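Local structure of ABC transporter, substrate-binding protein (Clostridium perfringens, 4EDP) at residues Val182-Glu187 and Gly259-Phe264; Val191-Asp196 and Phe332-Ser337; Ala200-Leu205 and Asp340-Asn345. The protein probably captures a solute outside the cell membrane and hands it to the permease of an ABC import system, as extracellular solute-binding proteins do. One frame throughout, in Å; residues are numbered along the deposited sequence. Where two conformers were deposited one is given.

Contact 1: Val182-Glu187 and Gly259-Phe264; sequences VEIAAE and GTYLNF
The phenolic OH of Y261 donates a hydrogen bond to the carboxylate of E187, and the short separation of 2.5 Å between OH and OE2 marks the tightest point of this contact. Glutamate and tyrosine suit the spot because both are long enough to span the gap and a carboxylate acceptor matches a phenol donor: they come from opposite directions, with the nearest CA atoms, of I184 and Y261, 8.8 Å apart. OE2 lies at the edge of the phenol, near its plane, while the hydroxyl approaches the carboxylate from above, 36° out of the carboxylate plane. Apolar atoms of the helix pack closely against the same ring. I184 brings CG1 to 3.5 Å from Y261 CE1, and the methylene CB of E183 sits 3.7 Å from Y261 CE2 on the other ortho side of the hydroxyl. With CG beside the backbone N (chi1 -64°) and an extended chain, the carboxylate end of E183 continues past the ring, and the side chain lies about 3 Å from a bound acetate, probably from the crystallisation liquor.

In contrast to this ring packing, E183 and E187 are partly exposed. A water donates both to E187 OE2, at 2.7 Å, and to the carbonyl O of G259, at 2.7 Å, so OE2 accepts from two donors. Glycine fits at 259, since at phi 120° a side chain would be jammed against the preceding carbonyl. E187 OE1 is taken by a salt bridge from K328, which probably favours the charged form of the acid. Helix 178-189 is thereby fastened to segment 259-264, at the start of the strand 262-269 region. That strand pairs with 89-93 and with 135-145, consistent with a crossing between the two lobes of the periplasmic-binding-protein fold.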
# COMPACT_ATOMS: atom_id res chain seq x y z
N VAL A 182 7.53 -7.40 9.23
CA VAL A 182 8.26 -7.19 10.48
C VAL A 182 7.23 -6.97 11.62
O VAL A 182 7.42 -7.48 12.74
CB VAL A 182 9.25 -6.00 10.40
CG1 VAL A 182 9.88 -5.71 11.75
CG2 VAL A 182 10.32 -6.24 9.33
N GLU A 183 6.17 -6.22 11.35
CA GLU A 183 5.15 -5.96 12.39
C GLU A 183 4.37 -7.22 12.75
O GLU A 183 3.98 -7.41 13.92
CB GLU A 183 4.27 -4.75 12.05
CG GLU A 183 5.10 -3.45 12.00
CD GLU A 183 4.33 -2.17 12.26
OE1 GLU A 183 3.13 -2.22 12.58
OE2 GLU A 183 4.98 -1.08 12.22
N ILE A 184 4.16 -8.09 11.77
CA ILE A 184 3.52 -9.38 12.01
C ILE A 184 4.39 -10.19 12.99
O ILE A 184 3.87 -10.77 13.95
CB ILE A 184 3.32 -10.14 10.67
CG1 ILE A 184 2.15 -9.53 9.89
CG2 ILE A 184 3.09 -11.63 10.96
CD1 ILE A 184 2.09 -9.95 8.42
N ALA A 185 5.70 -10.20 12.77
CA ALA A 185 6.65 -10.89 13.64
C ALA A 185 6.65 -10.26 15.03
O ALA A 185 6.74 -10.97 16.04
CB ALA A 185 8.05 -10.87 13.02
N ALA A 186 6.52 -8.93 15.08
CA ALA A 186 6.43 -8.22 16.36
C ALA A 186 5.19 -8.68 17.15
O ALA A 186 5.25 -8.80 18.38
CB ALA A 186 6.37 -6.70 16.16
N GLU A 187 4.06 -8.89 16.46
CA GLU A 187 2.85 -9.38 17.14
C GLU A 187 3.11 -10.73 17.78
O GLU A 187 2.72 -10.96 18.92
CB GLU A 187 1.66 -9.54 16.20
CG GLU A 187 1.18 -8.31 15.48
CD GLU A 187 -0.19 -8.54 14.82
OE1 GLU A 187 -1.14 -8.92 15.56
OE2 GLU A 187 -0.33 -8.35 13.59
N GLY A 259 -6.41 -9.10 12.44
CA GLY A 259 -6.44 -8.00 11.51
C GLY A 259 -5.35 -8.06 10.46
O GLY A 259 -4.24 -8.52 10.74
N THR A 260 -5.70 -7.65 9.25
CA THR A 260 -4.75 -7.51 8.15
C THR A 260 -4.01 -6.18 8.33
O THR A 260 -4.25 -5.44 9.31
CB THR A 260 -5.47 -7.44 6.77
OG1 THR A 260 -4.49 -7.44 5.71
CG2 THR A 260 -6.29 -6.21 6.66
N TYR A 261 -3.04 -5.93 7.45
CA TYR A 261 -2.27 -4.69 7.42
C TYR A 261 -2.57 -3.98 6.11
O TYR A 261 -2.61 -4.60 5.04
CB TYR A 261 -0.76 -4.95 7.52
CG TYR A 261 -0.32 -5.32 8.91
CD1 TYR A 261 -0.51 -6.60 9.40
CD2 TYR A 261 0.30 -4.38 9.72
CE1 TYR A 261 -0.11 -6.94 10.68
CE2 TYR A 261 0.70 -4.71 11.02
CZ TYR A 261 0.50 -5.98 11.48
OH TYR A 261 0.88 -6.33 12.75
N LEU A 262 -2.83 -2.68 6.21
CA LEU A 262 -3.09 -1.88 5.04
C LEU A 262 -1.88 -1.07 4.64
O LEU A 262 -0.98 -0.82 5.45
CB LEU A 262 -4.20 -0.85 5.34
CG LEU A 262 -5.51 -1.37 5.91
CD1 LEU A 262 -6.49 -0.21 6.15
CD2 LEU A 262 -6.09 -2.43 4.99
N ASN A 263 -1.84 -0.69 3.37
CA ASN A 263 -0.86 0.27 2.87
C ASN A 263 -1.68 1.26 2.01
O ASN A 263 -2.74 0.90 1.50
CB ASN A 263 0.34 -0.33 2.16
CG ASN A 263 -0.02 -1.06 0.91
OD1 ASN A 263 -0.14 -0.45 -0.17
ND2 ASN A 263 -0.10 -2.38 1.01
N PHE A 264 -1.20 2.49 1.92
CA PHE A 264 -1.89 3.55 1.18
C PHE A 264 -1.01 4.23 0.15
O PHE A 264 0.22 4.22 0.28
CB PHE A 264 -2.27 4.68 2.17
CG PHE A 264 -3.11 4.22 3.35
CD1 PHE A 264 -4.43 3.87 3.19
CD2 PHE A 264 -2.58 4.19 4.62
CE1 PHE A 264 -5.21 3.44 4.26
CE2 PHE A 264 -3.36 3.77 5.69
CZ PHE A 264 -4.67 3.38 5.51
O HOH W 1 -3.00 -8.61 13.18

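Contact 2: Val191-Asp196 and Phe332-Ser337; sequences VDVKTD and FKFVNS
K194 runs across one face of the F334 ring. K194 CG stands 3.7 Å from the F334 centroid and 2° off the normal, a CH-pi contact over the centre of that face. The two side chains slide past each other in opposite directions: the lysine, extended beyond CG, runs back along the phenylalanine toward its root, so that K194 CE ends 3.8 Å from F334 CB. Lysine suits this place because its long methylene chain can pave an aromatic face while the ammonium reaches further, here to a salt bridge with D331. F334 is aimed across the gap by its first torsion, CG being anti to the backbone N (chi1 176°), and the far end of the ring meets V193 obliquely. There F334 CZ comes to 3.5 Å from the V193 carbonyl O, and F334 CE2 is 3.8 Å from V193 CG2; the compact valine is buried, the lysine exposed.

Polar groups hold both backbones. D192 caps the short helix 193-196: its OD2 accepts from K194 N at 2.9 Å, the N-H...O angle being 155°. In the partner helix S337 OG donates to the F334 carbonyl O, 2.5 Å away, on a lone pair in the carbonyl plane. D331, which accepts from F334 N as well as pairing with K194, links the start of helix 332-350 to the lysine. The contact thus joins an aspartate-capped helix start to the first turn of the C-terminal helix, with a lysine-over-phenylalanine CH-pi pair between them.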
# COMPACT_ATOMS: atom_id res chain seq x y z
N VAL A 191 5.96 -7.82 21.44
CA VAL A 191 6.66 -6.58 21.75
C VAL A 191 6.51 -5.65 20.54
O VAL A 191 6.96 -5.97 19.45
CB VAL A 191 8.17 -6.79 22.05
CG1 VAL A 191 8.89 -5.43 22.28
CG2 VAL A 191 8.37 -7.72 23.26
N ASP A 192 5.88 -4.49 20.74
CA ASP A 192 5.67 -3.53 19.66
C ASP A 192 7.02 -3.03 19.13
O ASP A 192 7.94 -2.85 19.91
CB ASP A 192 4.90 -2.31 20.15
CG ASP A 192 4.49 -1.39 19.01
OD1 ASP A 192 3.58 -1.76 18.23
OD2 ASP A 192 5.06 -0.29 18.89
N VAL A 193 7.14 -2.78 17.83
CA VAL A 193 8.44 -2.34 17.30
C VAL A 193 8.89 -0.99 17.88
O VAL A 193 10.08 -0.68 17.86
CB VAL A 193 8.47 -2.31 15.76
CG1 VAL A 193 8.21 -3.71 15.20
CG2 VAL A 193 7.46 -1.28 15.23
N LYS A 194 7.96 -0.18 18.38
CA LYS A 194 8.37 1.11 18.95
C LYS A 194 9.00 0.95 20.34
O LYS A 194 9.63 1.87 20.85
CB LYS A 194 7.21 2.11 19.01
CG LYS A 194 6.72 2.55 17.65
CD LYS A 194 5.63 3.59 17.75
CE LYS A 194 5.26 4.13 16.39
NZ LYS A 194 4.22 5.21 16.46
N THR A 195 8.83 -0.22 20.95
CA THR A 195 9.42 -0.48 22.26
C THR A 195 10.89 -0.86 22.18
O THR A 195 11.70 -0.43 23.00
CB THR A 195 8.64 -1.61 22.97
OG1 THR A 195 7.29 -1.17 23.20
CG2 THR A 195 9.29 -1.98 24.29
N ASP A 196 11.23 -1.69 21.19
CA ASP A 196 12.60 -2.17 21.06
C ASP A 196 13.19 -2.04 19.65
O ASP A 196 14.14 -2.75 19.29
CB ASP A 196 12.65 -3.64 21.49
CG ASP A 196 11.90 -4.58 20.52
OD1 ASP A 196 11.20 -4.10 19.59
OD2 ASP A 196 12.00 -5.81 20.71
N PHE A 332 4.70 5.19 9.15
CA PHE A 332 5.91 5.33 8.34
C PHE A 332 6.91 6.38 8.80
O PHE A 332 8.08 6.34 8.42
CB PHE A 332 5.57 5.42 6.86
CG PHE A 332 5.27 4.10 6.28
CD1 PHE A 332 6.30 3.25 5.91
CD2 PHE A 332 3.97 3.67 6.14
CE1 PHE A 332 6.04 2.02 5.39
CE2 PHE A 332 3.70 2.44 5.64
CZ PHE A 332 4.73 1.61 5.26
N LYS A 333 6.47 7.31 9.64
CA LYS A 333 7.40 8.27 10.19
C LYS A 333 8.37 7.45 11.05
O LYS A 333 9.60 7.60 10.96
CB LYS A 333 6.69 9.33 11.04
CG LYS A 333 7.64 10.43 11.51
CD LYS A 333 6.94 11.57 12.23
CE LYS A 333 7.98 12.63 12.59
NZ LYS A 333 7.40 13.86 13.19
N PHE A 334 7.83 6.56 11.87
CA PHE A 334 8.66 5.71 12.71
C PHE A 334 9.45 4.68 11.91
O PHE A 334 10.67 4.57 12.06
CB PHE A 334 7.87 5.00 13.81
CG PHE A 334 8.72 4.06 14.62
CD1 PHE A 334 9.54 4.54 15.62
CD2 PHE A 334 8.78 2.71 14.29
CE1 PHE A 334 10.37 3.67 16.33
CE2 PHE A 334 9.61 1.84 14.99
CZ PHE A 334 10.40 2.32 16.00
N VAL A 335 8.77 3.94 11.04
CA VAL A 335 9.40 2.88 10.26
C VAL A 335 10.55 3.40 9.40
O VAL A 335 11.62 2.80 9.36
CB VAL A 335 8.36 2.07 9.46
CG1 VAL A 335 9.03 1.19 8.40
CG2 VAL A 335 7.47 1.21 10.43
N ASN A 336 10.33 4.51 8.70
CA ASN A 336 11.39 5.06 7.88
C ASN A 336 12.61 5.45 8.72
O ASN A 336 13.74 5.40 8.22
CB ASN A 336 10.91 6.22 7.01
CG ASN A 336 10.07 5.76 5.84
OD1 ASN A 336 10.01 4.57 5.54
ND2 ASN A 336 9.41 6.70 5.17
N SER A 337 12.39 5.84 9.98
CA SER A 337 13.51 6.22 10.86
C SER A 337 14.39 5.03 11.25
O SER A 337 15.53 5.22 11.68
CB SER A 337 13.03 6.94 12.15
OG SER A 337 12.46 6.04 13.10

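Contact 3: Ala200-Leu205 and Asp340-Asn345; sequences AAFKEL and DQWVNN
This is a buried helix-to-helix contact, led by an edge-to-face aromatic pair, between helix 199-208 and the middle turns of the C-terminal helix 332-350. F202 is the residue helix 199-208 contributes, and W342 and N345, one turn apart, receive it. The phenylalanine presents an edge to the face of the indole: the centroids of its ring and of the five-membered ring of W342 are 5.2 Å apart, with the planes turned 70° against each other. The leading atom is F202 CE2, which comes to 3.6 Å from W342 CD1 and lies over the indole toward its rim. The neighbouring F202 CZ reaches the backbone as well, at 3.5 Å from the W342 carbonyl O.

One face of the same phenylalanine ring is covered by N345. N345 CB forms a CH-pi contact, 3.7 Å from the F202 centroid and 6° off the normal, so the methylene sits almost exactly above the centre. Beyond it the amide continues over the same face, N345 ND2 standing above F202 CD2 at 3.7 Å, while OD1 is engaged by R348. Asparagine serves here because its short stem packs like an apolar residue and its polar end can still find a partner. Tryptophan likewise combines a broad face for F202 with an indole NE1 that is satisfied by the carbonyl of N197. With CG beside the backbone N (chi1 -78°), the F202 ring turns its edge to W342 and one face to N345, and W346 and I349 of the C-terminal helix touch it too. Since the nearest CA atoms, of F202 and N345, lie 7.2 Å apart, the phenylalanine fits closely against the helix. A T-shaped aromatic pair combined with a CH-pi cover thus joins the C-terminal helix to helix 199-208, as helices pack on one another in a lobe of this alpha/beta fold.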
# COMPACT_ATOMS: atom_id res chain seq x y z
N ALA A 200 12.87 -7.86 18.94
CA ALA A 200 12.13 -9.09 19.21
C ALA A 200 11.47 -9.62 17.94
O ALA A 200 11.41 -10.81 17.71
CB ALA A 200 11.08 -8.87 20.31
N ALA A 201 11.02 -8.71 17.08
CA ALA A 201 10.38 -9.10 15.84
C ALA A 201 11.41 -9.85 15.00
O ALA A 201 11.11 -10.87 14.39
CB ALA A 201 9.85 -7.89 15.09
N PHE A 202 12.64 -9.33 14.96
CA PHE A 202 13.67 -9.99 14.17
C PHE A 202 14.05 -11.35 14.73
O PHE A 202 14.36 -12.25 13.93
CB PHE A 202 14.85 -9.06 13.84
CG PHE A 202 14.54 -8.11 12.72
CD1 PHE A 202 14.53 -8.54 11.42
CD2 PHE A 202 14.23 -6.79 12.98
CE1 PHE A 202 14.22 -7.68 10.38
CE2 PHE A 202 13.91 -5.93 11.94
CZ PHE A 202 13.92 -6.38 10.64
N LYS A 203 13.96 -11.54 16.05
CA LYS A 203 14.22 -12.85 16.64
C LYS A 203 13.13 -13.82 16.20
O LYS A 203 13.41 -15.01 15.99
CB LYS A 203 14.31 -12.79 18.17
CG LYS A 203 15.54 -12.06 18.72
CD LYS A 203 16.85 -12.74 18.34
CE LYS A 203 18.03 -12.06 19.03
NZ LYS A 203 19.33 -12.74 18.74
N GLU A 204 11.89 -13.34 16.06
CA GLU A 204 10.80 -14.21 15.57
C GLU A 204 11.01 -14.52 14.09
O GLU A 204 10.71 -15.62 13.64
CB GLU A 204 9.42 -13.61 15.81
CG GLU A 204 9.01 -13.55 17.27
CD GLU A 204 8.80 -14.93 17.90
OE1 GLU A 204 8.73 -15.95 17.19
OE2 GLU A 204 8.67 -14.99 19.13
N LEU A 205 11.53 -13.57 13.34
CA LEU A 205 11.83 -13.82 11.92
C LEU A 205 12.92 -14.89 11.79
O LEU A 205 12.86 -15.73 10.88
CB LEU A 205 12.18 -12.53 11.18
CG LEU A 205 11.00 -11.57 10.97
CD1 LEU A 205 11.48 -10.23 10.47
CD2 LEU A 205 9.98 -12.17 9.98
N ASP A 340 16.94 1.56 7.67
CA ASP A 340 18.30 1.10 7.36
C ASP A 340 18.66 -0.07 8.30
O ASP A 340 19.23 -1.08 7.87
CB ASP A 340 19.33 2.23 7.46
CG ASP A 340 19.19 3.25 6.34
OD1 ASP A 340 18.50 2.99 5.34
OD2 ASP A 340 19.80 4.33 6.47
N GLN A 341 18.31 0.07 9.56
CA GLN A 341 18.56 -0.97 10.55
C GLN A 341 17.78 -2.23 10.19
O GLN A 341 18.33 -3.34 10.21
CB GLN A 341 18.15 -0.48 11.95
CG GLN A 341 18.36 -1.48 13.08
CD GLN A 341 17.99 -0.89 14.45
OE1 GLN A 341 17.87 0.32 14.60
NE2 GLN A 341 17.83 -1.75 15.46
N TRP A 342 16.51 -2.05 9.83
CA TRP A 342 15.64 -3.18 9.46
C TRP A 342 16.15 -3.93 8.25
O TRP A 342 16.20 -5.16 8.26
CB TRP A 342 14.21 -2.69 9.25
CG TRP A 342 13.46 -2.48 10.53
CD1 TRP A 342 13.99 -2.30 11.78
CD2 TRP A 342 12.04 -2.30 10.67
NE1 TRP A 342 12.98 -2.11 12.70
CE2 TRP A 342 11.78 -2.08 12.05
CE3 TRP A 342 10.97 -2.34 9.78
CZ2 TRP A 342 10.49 -1.90 12.53
CZ3 TRP A 342 9.68 -2.16 10.27
CH2 TRP A 342 9.46 -1.93 11.63
N VAL A 343 16.52 -3.20 7.21
CA VAL A 343 17.08 -3.83 6.02
C VAL A 343 18.35 -4.62 6.36
O VAL A 343 18.51 -5.76 5.92
CB VAL A 343 17.36 -2.78 4.94
CG1 VAL A 343 18.14 -3.38 3.80
CG2 VAL A 343 16.04 -2.18 4.45
N ASN A 344 19.25 -4.03 7.14
CA ASN A 344 20.47 -4.72 7.54
C ASN A 344 20.14 -6.01 8.30
O ASN A 344 20.65 -7.08 7.96
CB ASN A 344 21.36 -3.82 8.41
CG ASN A 344 22.05 -2.74 7.62
OD1 ASN A 344 21.96 -2.69 6.40
ND2 ASN A 344 22.78 -1.86 8.31
N ASN A 345 19.28 -5.90 9.30
CA ASN A 345 18.86 -7.07 10.10
C ASN A 345 18.20 -8.16 9.25
O ASN A 345 18.48 -9.35 9.41
CB ASN A 345 17.85 -6.66 11.17
CG ASN A 345 18.49 -5.99 12.38
OD1 ASN A 345 19.68 -6.13 12.64
ND2 ASN A 345 17.66 -5.29 13.16

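The three contacts form a continuous patch, their centres about 12 Å (contacts 1 and 2), about 14 Å (1 and 3) and about 11 Å (2 and 3) apart. Helices 178-189, 193-196 and 199-208 follow one another in the chain, and helix 332-350 takes part in contacts 2 and 3. Between those two, V193 CB packs 3.8 Å from W342 CZ2. Contact 1 meets contact 3 where V182 O lies 3.4 Å from A201 CB, and meets contact 2 where A186 CB is 3.6 Å from V193 CG1. The side chains of E183 and V193 each lie about 3 Å from a bound acetate, probably a crystallisation component, which may mark a pocket there but is no evidence for the natural solute.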